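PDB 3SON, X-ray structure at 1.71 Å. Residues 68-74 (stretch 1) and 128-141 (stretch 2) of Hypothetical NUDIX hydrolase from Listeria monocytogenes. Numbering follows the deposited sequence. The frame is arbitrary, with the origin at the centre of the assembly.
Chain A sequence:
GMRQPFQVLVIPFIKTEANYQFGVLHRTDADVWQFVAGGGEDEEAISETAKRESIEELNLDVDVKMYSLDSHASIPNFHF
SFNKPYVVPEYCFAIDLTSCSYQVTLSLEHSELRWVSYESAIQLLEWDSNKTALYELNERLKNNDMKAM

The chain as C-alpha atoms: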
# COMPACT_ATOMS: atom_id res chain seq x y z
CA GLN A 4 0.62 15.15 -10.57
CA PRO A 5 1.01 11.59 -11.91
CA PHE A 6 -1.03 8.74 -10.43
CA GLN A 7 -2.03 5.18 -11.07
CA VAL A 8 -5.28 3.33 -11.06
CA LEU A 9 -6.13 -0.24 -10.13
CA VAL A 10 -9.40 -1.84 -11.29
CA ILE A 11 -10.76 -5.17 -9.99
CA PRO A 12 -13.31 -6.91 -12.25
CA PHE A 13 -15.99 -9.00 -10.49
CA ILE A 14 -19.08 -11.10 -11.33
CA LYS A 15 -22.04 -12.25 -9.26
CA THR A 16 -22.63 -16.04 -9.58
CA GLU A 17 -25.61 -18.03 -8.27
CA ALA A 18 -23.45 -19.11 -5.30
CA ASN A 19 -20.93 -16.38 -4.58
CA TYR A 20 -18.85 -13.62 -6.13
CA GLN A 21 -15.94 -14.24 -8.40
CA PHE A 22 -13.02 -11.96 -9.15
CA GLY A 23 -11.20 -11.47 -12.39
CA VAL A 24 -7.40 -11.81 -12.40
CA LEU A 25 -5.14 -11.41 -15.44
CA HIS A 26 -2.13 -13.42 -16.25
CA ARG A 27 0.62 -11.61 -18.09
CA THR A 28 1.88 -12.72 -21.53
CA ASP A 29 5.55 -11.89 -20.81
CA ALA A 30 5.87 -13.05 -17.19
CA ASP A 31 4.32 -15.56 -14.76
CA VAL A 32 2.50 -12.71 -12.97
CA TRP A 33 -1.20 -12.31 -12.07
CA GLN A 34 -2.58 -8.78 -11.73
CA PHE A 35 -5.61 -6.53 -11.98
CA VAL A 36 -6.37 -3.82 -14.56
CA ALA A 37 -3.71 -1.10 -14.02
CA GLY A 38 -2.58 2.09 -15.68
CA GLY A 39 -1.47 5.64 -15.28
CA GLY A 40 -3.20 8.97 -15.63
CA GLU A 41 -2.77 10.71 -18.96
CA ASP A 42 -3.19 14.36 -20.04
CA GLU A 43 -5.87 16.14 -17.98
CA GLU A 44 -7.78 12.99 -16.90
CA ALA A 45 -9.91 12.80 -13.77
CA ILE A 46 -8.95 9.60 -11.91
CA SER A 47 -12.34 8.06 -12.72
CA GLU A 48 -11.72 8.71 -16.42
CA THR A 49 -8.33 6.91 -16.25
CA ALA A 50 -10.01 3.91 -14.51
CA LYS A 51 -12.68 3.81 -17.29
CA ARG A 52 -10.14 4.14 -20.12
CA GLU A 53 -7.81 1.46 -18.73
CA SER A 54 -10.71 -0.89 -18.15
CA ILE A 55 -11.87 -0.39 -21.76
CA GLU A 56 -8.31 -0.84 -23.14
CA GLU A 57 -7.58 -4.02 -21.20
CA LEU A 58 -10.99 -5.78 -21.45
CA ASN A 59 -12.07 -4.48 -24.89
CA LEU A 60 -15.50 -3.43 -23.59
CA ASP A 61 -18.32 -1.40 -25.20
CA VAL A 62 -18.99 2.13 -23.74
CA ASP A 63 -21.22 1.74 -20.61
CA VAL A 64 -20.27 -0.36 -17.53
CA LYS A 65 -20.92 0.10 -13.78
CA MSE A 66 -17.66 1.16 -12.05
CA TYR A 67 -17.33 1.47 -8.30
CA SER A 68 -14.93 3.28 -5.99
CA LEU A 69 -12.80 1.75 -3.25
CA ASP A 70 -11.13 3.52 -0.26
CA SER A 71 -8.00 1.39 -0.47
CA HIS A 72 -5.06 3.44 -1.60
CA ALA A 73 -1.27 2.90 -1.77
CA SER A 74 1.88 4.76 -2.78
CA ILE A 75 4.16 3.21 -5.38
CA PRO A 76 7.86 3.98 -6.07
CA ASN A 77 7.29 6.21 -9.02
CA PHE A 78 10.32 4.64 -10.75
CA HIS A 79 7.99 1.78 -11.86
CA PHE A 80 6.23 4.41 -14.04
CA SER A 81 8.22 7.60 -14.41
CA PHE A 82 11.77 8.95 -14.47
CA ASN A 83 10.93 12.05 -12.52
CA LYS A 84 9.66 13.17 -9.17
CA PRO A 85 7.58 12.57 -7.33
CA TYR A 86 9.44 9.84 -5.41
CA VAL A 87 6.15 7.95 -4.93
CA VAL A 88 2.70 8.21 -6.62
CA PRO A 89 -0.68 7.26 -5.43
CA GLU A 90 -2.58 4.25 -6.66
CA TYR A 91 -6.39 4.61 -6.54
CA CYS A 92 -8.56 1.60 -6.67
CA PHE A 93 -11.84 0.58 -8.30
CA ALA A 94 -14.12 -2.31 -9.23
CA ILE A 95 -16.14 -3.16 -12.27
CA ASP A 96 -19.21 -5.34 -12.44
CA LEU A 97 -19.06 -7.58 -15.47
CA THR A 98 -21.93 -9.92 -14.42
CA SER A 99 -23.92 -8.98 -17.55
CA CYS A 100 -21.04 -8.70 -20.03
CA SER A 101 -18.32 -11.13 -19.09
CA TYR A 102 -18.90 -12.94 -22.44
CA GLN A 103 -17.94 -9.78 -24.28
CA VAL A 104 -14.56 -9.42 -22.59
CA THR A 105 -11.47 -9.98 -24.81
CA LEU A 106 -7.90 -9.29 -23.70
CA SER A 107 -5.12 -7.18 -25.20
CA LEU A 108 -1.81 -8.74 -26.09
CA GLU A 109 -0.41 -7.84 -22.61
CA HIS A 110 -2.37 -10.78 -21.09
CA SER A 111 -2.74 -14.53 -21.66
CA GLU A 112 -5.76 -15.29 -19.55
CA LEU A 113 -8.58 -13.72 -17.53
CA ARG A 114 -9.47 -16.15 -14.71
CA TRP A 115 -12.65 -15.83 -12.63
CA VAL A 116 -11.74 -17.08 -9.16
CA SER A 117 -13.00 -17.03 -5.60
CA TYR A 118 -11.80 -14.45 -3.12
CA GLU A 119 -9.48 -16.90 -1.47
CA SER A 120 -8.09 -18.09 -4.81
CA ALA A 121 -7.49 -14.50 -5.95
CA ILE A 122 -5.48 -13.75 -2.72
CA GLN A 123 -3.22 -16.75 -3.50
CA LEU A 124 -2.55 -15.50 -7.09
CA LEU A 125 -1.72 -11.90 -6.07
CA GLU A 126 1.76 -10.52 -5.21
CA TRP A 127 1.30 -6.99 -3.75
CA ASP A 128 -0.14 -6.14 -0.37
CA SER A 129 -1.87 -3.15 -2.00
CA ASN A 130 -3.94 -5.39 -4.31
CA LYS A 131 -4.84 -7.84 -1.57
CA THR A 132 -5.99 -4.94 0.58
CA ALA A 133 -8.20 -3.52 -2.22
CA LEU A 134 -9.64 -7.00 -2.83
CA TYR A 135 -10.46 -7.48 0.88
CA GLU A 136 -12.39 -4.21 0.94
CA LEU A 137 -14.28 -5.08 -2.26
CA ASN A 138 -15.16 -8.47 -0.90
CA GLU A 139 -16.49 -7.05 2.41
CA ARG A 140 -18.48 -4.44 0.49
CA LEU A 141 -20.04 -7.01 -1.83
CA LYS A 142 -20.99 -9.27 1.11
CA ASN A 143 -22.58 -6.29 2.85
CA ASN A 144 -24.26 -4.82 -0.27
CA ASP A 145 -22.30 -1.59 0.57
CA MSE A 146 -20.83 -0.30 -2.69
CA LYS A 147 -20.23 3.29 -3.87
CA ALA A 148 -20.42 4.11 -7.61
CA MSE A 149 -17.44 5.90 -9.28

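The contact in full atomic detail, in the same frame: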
# COMPACT_ATOMS: atom_id res chain seq x y z
N SER A 68 -16.10 2.80 -6.72
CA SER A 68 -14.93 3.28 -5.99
C SER A 68 -14.60 2.51 -4.74
O SER A 68 -15.49 2.05 -4.00
CB SER A 68 -15.13 4.70 -5.58
OG SER A 68 -15.42 5.49 -6.69
N LEU A 69 -13.30 2.37 -4.49
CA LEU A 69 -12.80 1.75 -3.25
C LEU A 69 -11.99 2.79 -2.48
O LEU A 69 -11.40 3.69 -3.10
CB LEU A 69 -11.95 0.55 -3.58
CG LEU A 69 -12.65 -0.64 -4.24
CD1 LEU A 69 -11.72 -1.75 -4.64
CD2 LEU A 69 -13.73 -1.17 -3.28
N ASP A 70 -11.99 2.70 -1.15
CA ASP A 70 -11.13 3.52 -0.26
C ASP A 70 -9.66 3.09 -0.22
O ASP A 70 -8.81 3.88 0.11
CB ASP A 70 -11.66 3.51 1.18
CG ASP A 70 -12.99 4.14 1.32
OD1 ASP A 70 -13.16 5.27 0.80
OD2 ASP A 70 -13.87 3.53 2.00
N SER A 71 -9.37 1.86 -0.57
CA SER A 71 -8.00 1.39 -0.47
C SER A 71 -7.10 2.18 -1.40
O SER A 71 -7.41 2.36 -2.55
CB SER A 71 -7.90 -0.14 -0.76
OG SER A 71 -8.55 -0.92 0.21
N HIS A 72 -6.01 2.67 -0.85
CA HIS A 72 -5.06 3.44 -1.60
C HIS A 72 -3.66 3.10 -1.17
O HIS A 72 -3.44 2.80 0.01
CB HIS A 72 -5.41 4.95 -1.38
CG HIS A 72 -4.25 5.88 -1.57
ND1 HIS A 72 -3.14 5.81 -0.81
CD2 HIS A 72 -4.06 6.94 -2.46
CE1 HIS A 72 -2.25 6.74 -1.21
NE2 HIS A 72 -2.83 7.45 -2.21
N ALA A 73 -2.69 3.14 -2.09
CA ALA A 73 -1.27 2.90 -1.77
C ALA A 73 -0.31 3.78 -2.58
O ALA A 73 -0.64 4.29 -3.60
CB ALA A 73 -0.90 1.43 -1.99
N SER A 74 0.88 4.01 -2.06
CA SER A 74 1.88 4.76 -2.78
C SER A 74 2.74 3.76 -3.50
O SER A 74 2.93 2.63 -3.02
CB SER A 74 2.67 5.64 -1.81
OG SER A 74 1.79 6.54 -1.16
N ASP A 128 0.75 -6.38 -1.50
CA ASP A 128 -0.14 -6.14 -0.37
C ASP A 128 -1.25 -5.20 -0.81
O ASP A 128 -2.45 -5.39 -0.45
CB ASP A 128 0.65 -5.53 0.79
CG ASP A 128 1.73 -6.50 1.38
OD1 ASP A 128 1.62 -7.70 1.13
OD2 ASP A 128 2.67 -6.03 2.10
N SER A 129 -0.90 -4.16 -1.54
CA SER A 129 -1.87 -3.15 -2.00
C SER A 129 -3.12 -3.74 -2.74
O SER A 129 -4.28 -3.35 -2.53
CB SER A 129 -1.18 -2.07 -2.85
OG SER A 129 -1.00 -2.46 -4.20
N ASN A 130 -2.88 -4.70 -3.60
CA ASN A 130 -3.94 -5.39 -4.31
C ASN A 130 -4.82 -6.33 -3.45
O ASN A 130 -6.06 -6.33 -3.58
CB ASN A 130 -3.33 -6.24 -5.41
CG ASN A 130 -2.52 -5.45 -6.41
OD1 ASN A 130 -2.26 -4.19 -6.30
ND2 ASN A 130 -2.06 -6.19 -7.41
N LYS A 131 -4.20 -7.03 -2.52
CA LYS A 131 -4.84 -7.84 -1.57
C LYS A 131 -5.74 -7.01 -0.68
O LYS A 131 -6.87 -7.44 -0.34
CB LYS A 131 -3.79 -8.59 -0.77
CG LYS A 131 -2.97 -9.52 -1.67
CD LYS A 131 -2.09 -10.40 -0.81
CE LYS A 131 -1.15 -11.24 -1.67
NZ LYS A 131 -0.19 -12.03 -0.84
N THR A 132 -5.23 -5.85 -0.26
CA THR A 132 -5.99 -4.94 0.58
C THR A 132 -7.23 -4.42 -0.14
O THR A 132 -8.34 -4.47 0.43
CB THR A 132 -5.15 -3.80 1.12
OG1 THR A 132 -4.14 -4.36 1.98
CG2 THR A 132 -6.04 -2.78 1.95
N ALA A 133 -7.06 -3.94 -1.38
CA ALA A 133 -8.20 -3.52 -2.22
C ALA A 133 -9.26 -4.66 -2.42
O ALA A 133 -10.53 -4.46 -2.29
CB ALA A 133 -7.69 -2.95 -3.58
N LEU A 134 -8.76 -5.87 -2.57
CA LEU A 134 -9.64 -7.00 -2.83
C LEU A 134 -10.43 -7.32 -1.57
O LEU A 134 -11.61 -7.59 -1.65
CB LEU A 134 -8.85 -8.22 -3.32
CG LEU A 134 -9.72 -9.44 -3.60
CD1 LEU A 134 -10.69 -9.11 -4.69
CD2 LEU A 134 -8.87 -10.64 -4.02
N TYR A 135 -9.77 -7.30 -0.41
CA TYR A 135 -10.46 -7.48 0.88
C TYR A 135 -11.63 -6.53 1.03
O TYR A 135 -12.76 -6.92 1.40
CB TYR A 135 -9.46 -7.27 2.04
CG TYR A 135 -10.14 -7.22 3.34
CD1 TYR A 135 -10.60 -8.36 3.94
CD2 TYR A 135 -10.41 -6.01 3.94
CE1 TYR A 135 -11.32 -8.30 5.15
CE2 TYR A 135 -11.09 -5.94 5.12
CZ TYR A 135 -11.55 -7.09 5.72
OH TYR A 135 -12.25 -6.99 6.92
N GLU A 136 -11.35 -5.25 0.84
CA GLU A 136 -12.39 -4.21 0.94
C GLU A 136 -13.56 -4.51 -0.03
O GLU A 136 -14.71 -4.46 0.32
CB GLU A 136 -11.78 -2.84 0.64
CG GLU A 136 -12.88 -1.78 0.69
CD GLU A 136 -12.45 -0.40 0.24
OE1 GLU A 136 -11.22 -0.15 -0.02
OE2 GLU A 136 -13.39 0.44 0.10
N LEU A 137 -13.24 -4.74 -1.29
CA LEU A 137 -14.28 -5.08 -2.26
C LEU A 137 -15.16 -6.26 -1.80
O LEU A 137 -16.40 -6.23 -1.91
CB LEU A 137 -13.66 -5.42 -3.62
CG LEU A 137 -14.63 -5.87 -4.75
CD1 LEU A 137 -15.83 -4.93 -4.91
CD2 LEU A 137 -13.92 -6.20 -6.09
N ASN A 138 -14.51 -7.29 -1.29
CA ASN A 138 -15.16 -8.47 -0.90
C ASN A 138 -16.10 -8.21 0.30
O ASN A 138 -17.28 -8.60 0.29
CB ASN A 138 -14.17 -9.57 -0.59
CG ASN A 138 -14.86 -10.88 -0.34
OD1 ASN A 138 -15.66 -11.36 -1.19
ND2 ASN A 138 -14.61 -11.47 0.84
N GLU A 139 -15.61 -7.45 1.28
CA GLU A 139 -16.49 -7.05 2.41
C GLU A 139 -17.66 -6.21 1.96
O GLU A 139 -18.81 -6.43 2.39
CB GLU A 139 -15.68 -6.32 3.50
CG GLU A 139 -14.67 -7.20 4.21
CD GLU A 139 -15.33 -8.41 4.84
OE1 GLU A 139 -16.23 -8.23 5.69
OE2 GLU A 139 -14.93 -9.53 4.48
N ARG A 140 -17.41 -5.26 1.07
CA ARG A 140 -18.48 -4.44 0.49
C ARG A 140 -19.50 -5.23 -0.31
O ARG A 140 -20.67 -5.04 -0.11
CB ARG A 140 -17.92 -3.33 -0.31
CG ARG A 140 -17.24 -2.23 0.47
CD ARG A 140 -16.80 -1.17 -0.51
NE ARG A 140 -16.16 -0.05 0.14
CZ ARG A 140 -16.80 0.99 0.66
NH1 ARG A 140 -18.15 1.03 0.65
NH2 ARG A 140 -16.09 1.96 1.24
N LEU A 141 -19.07 -6.19 -1.12
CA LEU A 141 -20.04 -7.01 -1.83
C LEU A 141 -20.91 -7.74 -0.80
O LEU A 141 -22.12 -7.58 -0.80
CB LEU A 141 -19.37 -7.97 -2.78
CG LEU A 141 -18.74 -7.29 -4.00
CD1 LEU A 141 -17.86 -8.27 -4.85
CD2 LEU A 141 -19.84 -6.64 -4.81

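Residues 68-74 form part of a β-strand that lies against the helix of residues 128-141, and the two run almost exactly antiparallel, with an angle of 175° between their N-to-C directions and a closest axial approach of 8.0 Å. Because the directions oppose, successive odd-numbered strand residues meet earlier and earlier helical turns: Leu69 faces Leu137, Ser71 faces Ala133 and Ala73 faces Ser129. The backbones come closest in the middle of this register, where the CA atoms of Ser71 and Ala133 are 5.2 Å apart. Both residues at this point have small side chains; together the two stretches bury 433 Å² of surface.

The polar contacts centre on Glu136, whose extended side chain (chi1 and chi2 both t) reaches from the helix to the strand backbone. Its carboxylate receives the amide of Asp70 (N to Glu136 OE2, 2.9 Å, with a nearly linear angle of 164°) and the amide of Ser71 (N to Glu136 OE1, 2.8 Å). The hydroxyl of Ser71 also donates to this carboxylate, with Ser71 OG 2.8 Å from Glu136 OE1. A single acidic group thus satisfies two consecutive main-chain donors and a side-chain hydroxyl, fastening the strand to the helix.

Charge pairing extends this network. Within the helix, Arg140 lies one turn beyond Glu136 and forms a salt bridge with it, Arg140 NE donating to Glu136 OE2 at 2.8 Å. The same guanidinium reaches across to Asp70, which lies at its edge, near its plane; the salt bridge from Arg140 NH2 to Asp70 OD2 spans 2.8 Å, although its hydrogen bond is weak, with an angle of 122°. Asp70 OD2 and Glu136 OE2 are only 3.7 Å apart, and the positive charge of Arg140, bonded to both carboxylates, offsets the repulsion expected between them.

Apolar packing is concentrated at Leu69, which has the largest covered area of any residue in the two stretches. Leu69 CD1 approaches Ala133 CB at 4.3 Å, while Leu69 CD2 lies 4.3 Å from Leu137 CB and 4.1 Å from Arg140 CD, so that the aliphatic part of the arginine also contributes to the packing. Towards the other end of the contact the side chains are smaller and the fit is close. Ser71, pointing toward the helix, brings its CB within 4.0 Å of Ala133 CB and its OG within 3.6 Å of Thr132 CG2. Ala73 also points toward the helix, its CB 3.6 Å from Ser129 CB. The intervening His72 points away and takes no part in the contact.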